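Local structure of uncharacterized metal-dependent hydrolase (Pyrococcus horikoshii, 3IGH) at residues R173-I176 with N177-L181; Y443-G446 with S447-S451; K458-P461 with G462-A465. The protein probably works as a metal-dependent hydrolase of the amidohydrolase family, cleaving carbon–nitrogen bonds other than peptide bonds, although its substrate is unknown. All blocks are in the same frame, centred on the assembly; numbering follows the deposited sequence.

Contact 1 of 3, residues R173-I176 with N177-L181; sequences RKVI and NERVL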
loop_
_atom_site.group_PDB
_atom_site.type_symbol
_atom_site.label_atom_id
_atom_site.label_comp_id
_atom_site.label_asym_id
_atom_site.label_seq_id
_atom_site.Cartn_x
_atom_site.Cartn_y
_atom_site.Cartn_z
ATOM N N ARG A 173 -27.411 5.351 -12.214
ATOM C CA ARG A 173 -26.385 4.433 -11.823
ATOM C C ARG A 173 -25.261 5.142 -11.119
ATOM O O ARG A 173 -24.759 4.661 -10.151
ATOM C CB ARG A 173 -25.824 3.783 -13.043
ATOM C CG ARG A 173 -26.568 2.627 -13.491
ATOM C CD ARG A 173 -25.584 1.649 -14.013
ATOM N NE ARG A 173 -26.090 1.035 -15.208
ATOM C CZ ARG A 173 -26.133 -0.270 -15.392
ATOM N NH1 ARG A 173 -26.636 -0.756 -16.507
ATOM N NH2 ARG A 173 -25.663 -1.076 -14.459
ATOM N N LYS A 174 -24.876 6.285 -11.652
ATOM C CA LYS A 174 -23.850 7.138 -11.047
ATOM C C LYS A 174 -24.254 7.565 -9.633
ATOM O O LYS A 174 -23.450 7.489 -8.702
ATOM C CB LYS A 174 -23.601 8.365 -11.933
ATOM C CG LYS A 174 -22.356 9.174 -11.576
ATOM C CD LYS A 174 -22.151 10.314 -12.574
ATOM C CE LYS A 174 -20.730 10.876 -12.536
ATOM N NZ LYS A 174 -20.527 11.870 -11.442
ATOM N N VAL A 175 -25.514 7.977 -9.480
ATOM C CA VAL A 175 -26.053 8.418 -8.190
ATOM C C VAL A 175 -26.118 7.274 -7.168
ATOM O O VAL A 175 -25.754 7.448 -5.996
ATOM C CB VAL A 175 -27.447 9.089 -8.384
ATOM C CG1 VAL A 175 -28.155 9.293 -7.061
ATOM C CG2 VAL A 175 -27.292 10.428 -9.100
ATOM N N ILE A 176 -26.564 6.102 -7.614
ATOM C CA ILE A 176 -26.540 4.909 -6.774
ATOM C C ILE A 176 -25.107 4.613 -6.316
ATOM O O ILE A 176 -24.858 4.427 -5.129
ATOM C CB ILE A 176 -27.156 3.672 -7.496
ATOM C CG1 ILE A 176 -28.672 3.843 -7.666
ATOM C CG2 ILE A 176 -26.882 2.381 -6.708
ATOM C CD1 ILE A 176 -29.273 2.923 -8.729
ATOM N N ASN A 177 -24.172 4.593 -7.262
ATOM C CA ASN A 177 -22.792 4.216 -6.956
ATOM C C ASN A 177 -22.006 5.211 -6.100
ATOM O O ASN A 177 -21.155 4.814 -5.298
ATOM C CB ASN A 177 -22.029 3.927 -8.248
ATOM C CG ASN A 177 -22.451 2.624 -8.889
ATOM O OD1 ASN A 177 -23.075 1.766 -8.247
ATOM N ND2 ASN A 177 -22.105 2.459 -10.155
ATOM N N GLU A 178 -22.303 6.496 -6.265
ATOM C CA GLU A 178 -21.547 7.549 -5.584
ATOM C C GLU A 178 -22.218 8.072 -4.329
ATOM O O GLU A 178 -21.541 8.444 -3.378
ATOM C CB GLU A 178 -21.265 8.708 -6.537
ATOM C CG GLU A 178 -20.285 8.348 -7.630
ATOM C CD GLU A 178 -20.151 9.407 -8.704
ATOM O OE1 GLU A 178 -20.857 10.442 -8.636
ATOM O OE2 GLU A 178 -19.335 9.197 -9.628
ATOM N N ARG A 179 -23.543 8.093 -4.316
ATOM C CA ARG A 179 -24.267 8.773 -3.242
ATOM C C ARG A 179 -25.151 7.847 -2.418
ATOM O O ARG A 179 -25.111 7.884 -1.188
ATOM C CB ARG A 179 -25.095 9.920 -3.831
ATOM C CG ARG A 179 -25.605 10.929 -2.818
ATOM C CD ARG A 179 -26.203 12.116 -3.550
ATOM N NE ARG A 179 -27.566 11.846 -4.013
ATOM C CZ ARG A 179 -28.097 12.334 -5.133
ATOM N NH1 ARG A 179 -27.382 13.114 -5.939
ATOM N NH2 ARG A 179 -29.352 12.036 -5.449
ATOM N N VAL A 180 -25.943 7.012 -3.089
ATOM C CA VAL A 180 -26.944 6.191 -2.402
ATOM C C VAL A 180 -26.323 5.045 -1.582
ATOM O O VAL A 180 -26.685 4.822 -0.419
ATOM C CB VAL A 180 -28.019 5.666 -3.403
ATOM C CG1 VAL A 180 -28.976 4.741 -2.725
ATOM C CG2 VAL A 180 -28.780 6.830 -4.052
ATOM N N LEU A 181 -25.381 4.327 -2.188
ATOM C CA LEU A 181 -24.664 3.274 -1.491
ATOM C C LEU A 181 -23.616 3.901 -0.586
ATOM O O LEU A 181 -23.004 4.905 -0.954
ATOM C CB LEU A 181 -24.009 2.311 -2.492
ATOM C CG LEU A 181 -24.936 1.505 -3.416
ATOM C CD1 LEU A 181 -24.099 0.691 -4.416
ATOM C CD2 LEU A 181 -25.870 0.595 -2.608
HETATM O O HOH W 1 -25.202 1.565 -10.235
#
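Val175 and Ile176 meet Arg179, Val180 and Leu181 at the C-terminal end of helix 166-180, where the regular winding widens into a pi-type turn. The tight part is the apolar side with its backbone bonds. Val175 O serves two donors, Arg179 N and Val180 N, each at 2.9 Å, so one carbonyl takes both an i+4 and an i+5 bond. The next carbonyl, Ile176 O, is held by Leu181 N at 3.0 Å in a nearly straight bond (166°) lying in the carbonyl plane. Leu181 is the first residue to leave helical angles, and its branched side chain brings CG to 3.9 Å from Ile176 CG2. Both residues are buried: Ile176 also packs on helix 143-149 and Phe130, Leu181 on Tyr186 and Tyr189 of helix 183-199, which explains why bulky aliphatic groups suit these places. Beside them Val175 CG1 and Val180 CG2 touch.

The opposite character belongs to Lys174 and Glu178, one helical turn apart and exposed. The lysine chain runs extended, then bends at chi4 (-82°), bringing NZ over to the carboxylate. Glu178 OE1 accepts from Lys174 NZ at 3.2 Å through its syn lone pair, while the bond from Lys174 NZ to Glu178 OE2 is weak. The bridge thus leaves its charges on the solvent side, where long flexible side chains suit it. A sulfate, probably from the crystallisation liquor, also lies beside Glu178. On another flank, water 1 links Arg173 O to Asn177 OD1, the latter bond being weak. Arg179 is itself exposed, but its guanidinium turns back: NH2 is hydrogen-bonded to Leu148 O, at helix 143-149, while Val175 CG1 covers one face toward its rim, only 3.4 Å from Arg179 NH2.

Contact 2 of 3, residues Y443-G446 with S447-S451; sequences YTYG and SARVS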
loop_
_atom_site.group_PDB
_atom_site.type_symbol
_atom_site.label_atom_id
_atom_site.label_comp_id
_atom_site.label_asym_id
_atom_site.label_seq_id
_atom_site.Cartn_x
_atom_site.Cartn_y
_atom_site.Cartn_z
ATOM N N TYR A 443 -6.275 -19.211 -17.859
ATOM C CA TYR A 443 -7.067 -18.886 -16.683
ATOM C C TYR A 443 -6.250 -18.884 -15.377
ATOM O O TYR A 443 -6.792 -18.671 -14.289
ATOM C CB TYR A 443 -8.205 -19.890 -16.571
ATOM C CG TYR A 443 -9.555 -19.309 -16.211
ATOM C CD1 TYR A 443 -10.719 -19.916 -16.666
ATOM C CD2 TYR A 443 -9.676 -18.169 -15.412
ATOM C CE1 TYR A 443 -11.970 -19.413 -16.341
ATOM C CE2 TYR A 443 -10.932 -17.649 -15.084
ATOM C CZ TYR A 443 -12.080 -18.280 -15.555
ATOM O OH TYR A 443 -13.338 -17.794 -15.240
ATOM N N THR A 444 -4.953 -19.152 -15.470
ATOM C CA THR A 444 -4.101 -19.135 -14.283
ATOM C C THR A 444 -2.915 -18.200 -14.521
ATOM O O THR A 444 -2.978 -17.006 -14.182
ATOM C CB THR A 444 -3.656 -20.571 -13.857
ATOM O OG1 THR A 444 -3.006 -21.218 -14.960
ATOM C CG2 THR A 444 -4.856 -21.417 -13.415
ATOM N N TYR A 445 -1.852 -18.721 -15.134
ATOM C CA TYR A 445 -0.661 -17.918 -15.412
ATOM C C TYR A 445 -0.923 -16.812 -16.437
ATOM O O TYR A 445 -0.385 -15.716 -16.305
ATOM C CB TYR A 445 0.501 -18.811 -15.852
ATOM C CG TYR A 445 1.835 -18.115 -16.038
ATOM C CD1 TYR A 445 2.567 -17.649 -14.946
ATOM C CD2 TYR A 445 2.380 -17.958 -17.316
ATOM C CE1 TYR A 445 3.802 -17.023 -15.125
ATOM C CE2 TYR A 445 3.610 -17.340 -17.508
ATOM C CZ TYR A 445 4.318 -16.880 -16.411
ATOM O OH TYR A 445 5.531 -16.267 -16.604
ATOM N N GLY A 446 -1.769 -17.097 -17.429
ATOM C CA GLY A 446 -2.109 -16.124 -18.471
ATOM C C GLY A 446 -2.749 -14.889 -17.855
ATOM O O GLY A 446 -2.282 -13.770 -18.069
ATOM N N SER A 447 -3.774 -15.113 -17.036
ATOM C CA SER A 447 -4.456 -14.038 -16.307
ATOM C C SER A 447 -3.550 -13.251 -15.356
ATOM O O SER A 447 -3.650 -12.023 -15.262
ATOM C CB SER A 447 -5.622 -14.615 -15.532
ATOM O OG SER A 447 -6.754 -14.776 -16.363
ATOM N N ALA A 448 -2.667 -13.957 -14.662
ATOM C CA ALA A 448 -1.704 -13.311 -13.770
ATOM C C ALA A 448 -0.749 -12.389 -14.526
ATOM O O ALA A 448 -0.529 -11.246 -14.124
ATOM C CB ALA A 448 -0.932 -14.355 -13.003
ATOM N N ARG A 449 -0.186 -12.892 -15.620
ATOM C CA ARG A 449 0.715 -12.097 -16.446
ATOM C C ARG A 449 0.026 -10.875 -17.031
ATOM O O ARG A 449 0.601 -9.785 -17.030
ATOM C CB ARG A 449 1.314 -12.949 -17.565
ATOM C CG ARG A 449 2.342 -13.963 -17.074
ATOM C CD ARG A 449 3.696 -13.313 -16.833
ATOM N NE ARG A 449 4.392 -13.120 -18.104
ATOM C CZ ARG A 449 5.582 -12.542 -18.241
ATOM N NH1 ARG A 449 6.234 -12.081 -17.179
ATOM N NH2 ARG A 449 6.121 -12.422 -19.448
ATOM N N VAL A 450 -1.203 -11.059 -17.519
ATOM C CA VAL A 450 -2.022 -9.946 -18.044
ATOM C C VAL A 450 -2.262 -8.858 -16.964
ATOM O O VAL A 450 -2.308 -7.656 -17.262
ATOM C CB VAL A 450 -3.344 -10.508 -18.676
ATOM C CG1 VAL A 450 -4.387 -9.425 -18.932
ATOM C CG2 VAL A 450 -3.015 -11.236 -19.980
ATOM N N SER A 451 -2.357 -9.301 -15.712
ATOM C CA SER A 451 -2.601 -8.423 -14.569
ATOM C C SER A 451 -1.305 -7.954 -13.902
ATOM O O SER A 451 -1.348 -7.328 -12.840
ATOM C CB SER A 451 -3.451 -9.158 -13.532
ATOM O OG SER A 451 -4.640 -9.673 -14.110
#
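Tyr445 holds CG trans to its backbone N (chi1 -174°), and Arg449, one helical turn later, bends at both chi2 (-80°) and chi3 (-79°); together these torsions lay the arginine chain along the tyrosine, the two running side by side in the same direction. Arg449 CG sits over one face of the ring, 3.7 Å from its centroid, in a CH-pi contact. Further out Arg449 CD comes to 3.5 Å from Tyr445 OH, and the guanidinium plane is within 2° of the ring plane. A long aliphatic stem suits this place because its methylenes cover the ring while its polar end continues outward, where NE makes a long, weak ion pair with Glu394. Beneath, the backbone bond from Arg449 N to Tyr445 O (2.9 Å) fixes the spacing. Lys458 adds a cation-pi contact to the ring. With an alanine in place of Tyr445, the Arg449 methylenes would probably lose the surface they rest on, leaving that chain freer to turn, and Lys458 would lose its cation-pi partner. Tyr445–Arg449 is i to i+4 packing on the outer side of helix 436-450; Ser447 OG, bonded to Phe64 O, holds the inner side to strand 58-68 of the amidohydrolase TIM-type barrel.

Contact 3 of 3, residues K458-P461 with G462-A465; sequences KLEP and GFKA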
loop_
_atom_site.group_PDB
_atom_site.type_symbol
_atom_site.label_atom_id
_atom_site.label_comp_id
_atom_site.label_asym_id
_atom_site.label_seq_id
_atom_site.Cartn_x
_atom_site.Cartn_y
_atom_site.Cartn_z
ATOM N N LYS A 458 1.578 -19.958 -11.207
ATOM C CA LYS A 458 2.266 -21.252 -11.230
ATOM C C LYS A 458 2.501 -21.733 -9.799
ATOM O O LYS A 458 2.388 -20.955 -8.854
ATOM C CB LYS A 458 3.599 -21.147 -11.974
ATOM C CG LYS A 458 3.482 -20.962 -13.483
ATOM C CD LYS A 458 4.858 -21.021 -14.142
ATOM C CE LYS A 458 4.817 -20.557 -15.591
ATOM N NZ LYS A 458 4.109 -21.506 -16.495
ATOM N N LEU A 459 2.808 -23.016 -9.624
ATOM C CA LEU A 459 3.121 -23.504 -8.272
ATOM C C LEU A 459 4.586 -23.936 -8.202
ATOM O O LEU A 459 4.940 -24.941 -7.587
ATOM C CB LEU A 459 2.138 -24.593 -7.801
ATOM C CG LEU A 459 0.676 -24.181 -7.568
ATOM C CD1 LEU A 459 -0.225 -25.410 -7.422
ATOM C CD2 LEU A 459 0.496 -23.227 -6.361
ATOM N N GLU A 460 5.428 -23.145 -8.860
ATOM C CA GLU A 460 6.876 -23.314 -8.832
ATOM C C GLU A 460 7.425 -22.429 -7.713
ATOM O O GLU A 460 6.717 -21.524 -7.261
ATOM C CB GLU A 460 7.462 -22.925 -10.192
ATOM C CG GLU A 460 7.149 -23.943 -11.287
ATOM C CD GLU A 460 7.370 -23.417 -12.698
ATOM O OE1 GLU A 460 6.923 -24.095 -13.650
ATOM O OE2 GLU A 460 7.982 -22.338 -12.863
ATOM N N PRO A 461 8.660 -22.710 -7.229
ATOM C CA PRO A 461 9.310 -21.855 -6.218
ATOM C C PRO A 461 9.315 -20.355 -6.552
ATOM O O PRO A 461 9.595 -19.971 -7.688
ATOM C CB PRO A 461 10.742 -22.406 -6.164
ATOM C CG PRO A 461 10.581 -23.849 -6.503
ATOM C CD PRO A 461 9.500 -23.884 -7.557
ATOM N N GLY A 462 8.974 -19.527 -5.565
ATOM C CA GLY A 462 8.890 -18.081 -5.758
ATOM C C GLY A 462 7.460 -17.587 -5.933
ATOM O O GLY A 462 7.155 -16.429 -5.644
ATOM N N PHE A 463 6.582 -18.469 -6.402
ATOM C CA PHE A 463 5.183 -18.118 -6.621
ATOM C C PHE A 463 4.367 -18.221 -5.337
ATOM O O PHE A 463 4.693 -19.016 -4.451
ATOM C CB PHE A 463 4.574 -19.006 -7.707
ATOM C CG PHE A 463 4.976 -18.625 -9.110
ATOM C CD1 PHE A 463 6.159 -19.104 -9.674
ATOM C CD2 PHE A 463 4.160 -17.793 -9.877
ATOM C CE1 PHE A 463 6.523 -18.754 -10.978
ATOM C CE2 PHE A 463 4.511 -17.430 -11.177
ATOM C CZ PHE A 463 5.695 -17.912 -11.733
ATOM N N LYS A 464 3.319 -17.401 -5.233
ATOM C CA LYS A 464 2.343 -17.521 -4.151
ATOM C C LYS A 464 1.649 -18.884 -4.235
ATOM O O LYS A 464 1.327 -19.360 -5.327
ATOM C CB LYS A 464 1.289 -16.408 -4.211
ATOM C CG LYS A 464 1.809 -15.018 -3.865
ATOM C CD LYS A 464 0.660 -14.043 -3.603
ATOM C CE LYS A 464 1.193 -12.691 -3.153
ATOM N NZ LYS A 464 0.132 -11.810 -2.582
ATOM N N ALA A 465 1.420 -19.500 -3.080
ATOM C CA ALA A 465 0.772 -20.809 -3.014
ATOM C C ALA A 465 -0.746 -20.666 -3.053
ATOM O O ALA A 465 -1.440 -20.925 -2.060
ATOM C CB ALA A 465 1.214 -21.561 -1.759
HETATM O O HOH W 2 0.911 -18.858 -7.771
#
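The ring of Phe463 carries Lys458 CB squarely over the centre of one face, 3.7 Å from the centroid and only 4° off the ring normal, a CH-pi contact. At the ring's edge, near its plane, lies Glu460 O, 3.5 Å from Phe463 CD1. Beyond CZ the ring reaches Tyr445 of helix 436-450. Phe463 takes chi1 of -77°, which sets CG beside its own backbone N and lays the ring alongside the Lys458 chain, both pointing the same way. Its CB comes close to Lys458 O, at 3.1 Å.

The chain can return on itself here because Glu460 to Phe463 form a type II beta turn, closed by Phe463 N donating to Glu460 O at 3.2 Å. Pro461 suits the second position, where its ring already restricts phi. Gly462 suits the third: with phi positive, a side chain would clash with Pro461 O. Across the open side of the bend, water 2 bridges Lys458 O and Lys464 O, the second distance being unusually short. Backbone bonds between Gly462 and Phe463 and Val31 attach the turn to strand 30-35, and Leu459 packs on Val59 and Pro61 of strand 58-68, so the loop between helix 436-450 and strand 467-470 joins the sheets of these strands.

The chemistry is divided by atom. Lys458 methylenes form an apolar lid on the Phe463 ring, while NZ bonds to Ser14 OG and the ammonium end also lies against the Tyr445 ring. A lysine can thus be buried here because its stem meets a ring and its charged end, probably still ionised, has both partners.

Contact 2 is the most buried and lies about 13 Å from the centre of the chain; contacts 1 and 3 are only partly buried and farther out. Contacts 2 and 3 touch, their centres 13 Å apart, through Tyr445 with Lys458 and Phe463, joining helix 436-450 to the loop that precedes strand 467-470. Contact 1 stands apart, on the opposite side of the chain's centre, with its nearest atoms about 21 Å from contact 2. Chemistry follows place. Contact 1 pairs aliphatic packing with an exposed salt bridge, whereas contacts 2 and 3 both rest aliphatic stems of basic residues on aromatic rings, one along a helix and the other round a turn.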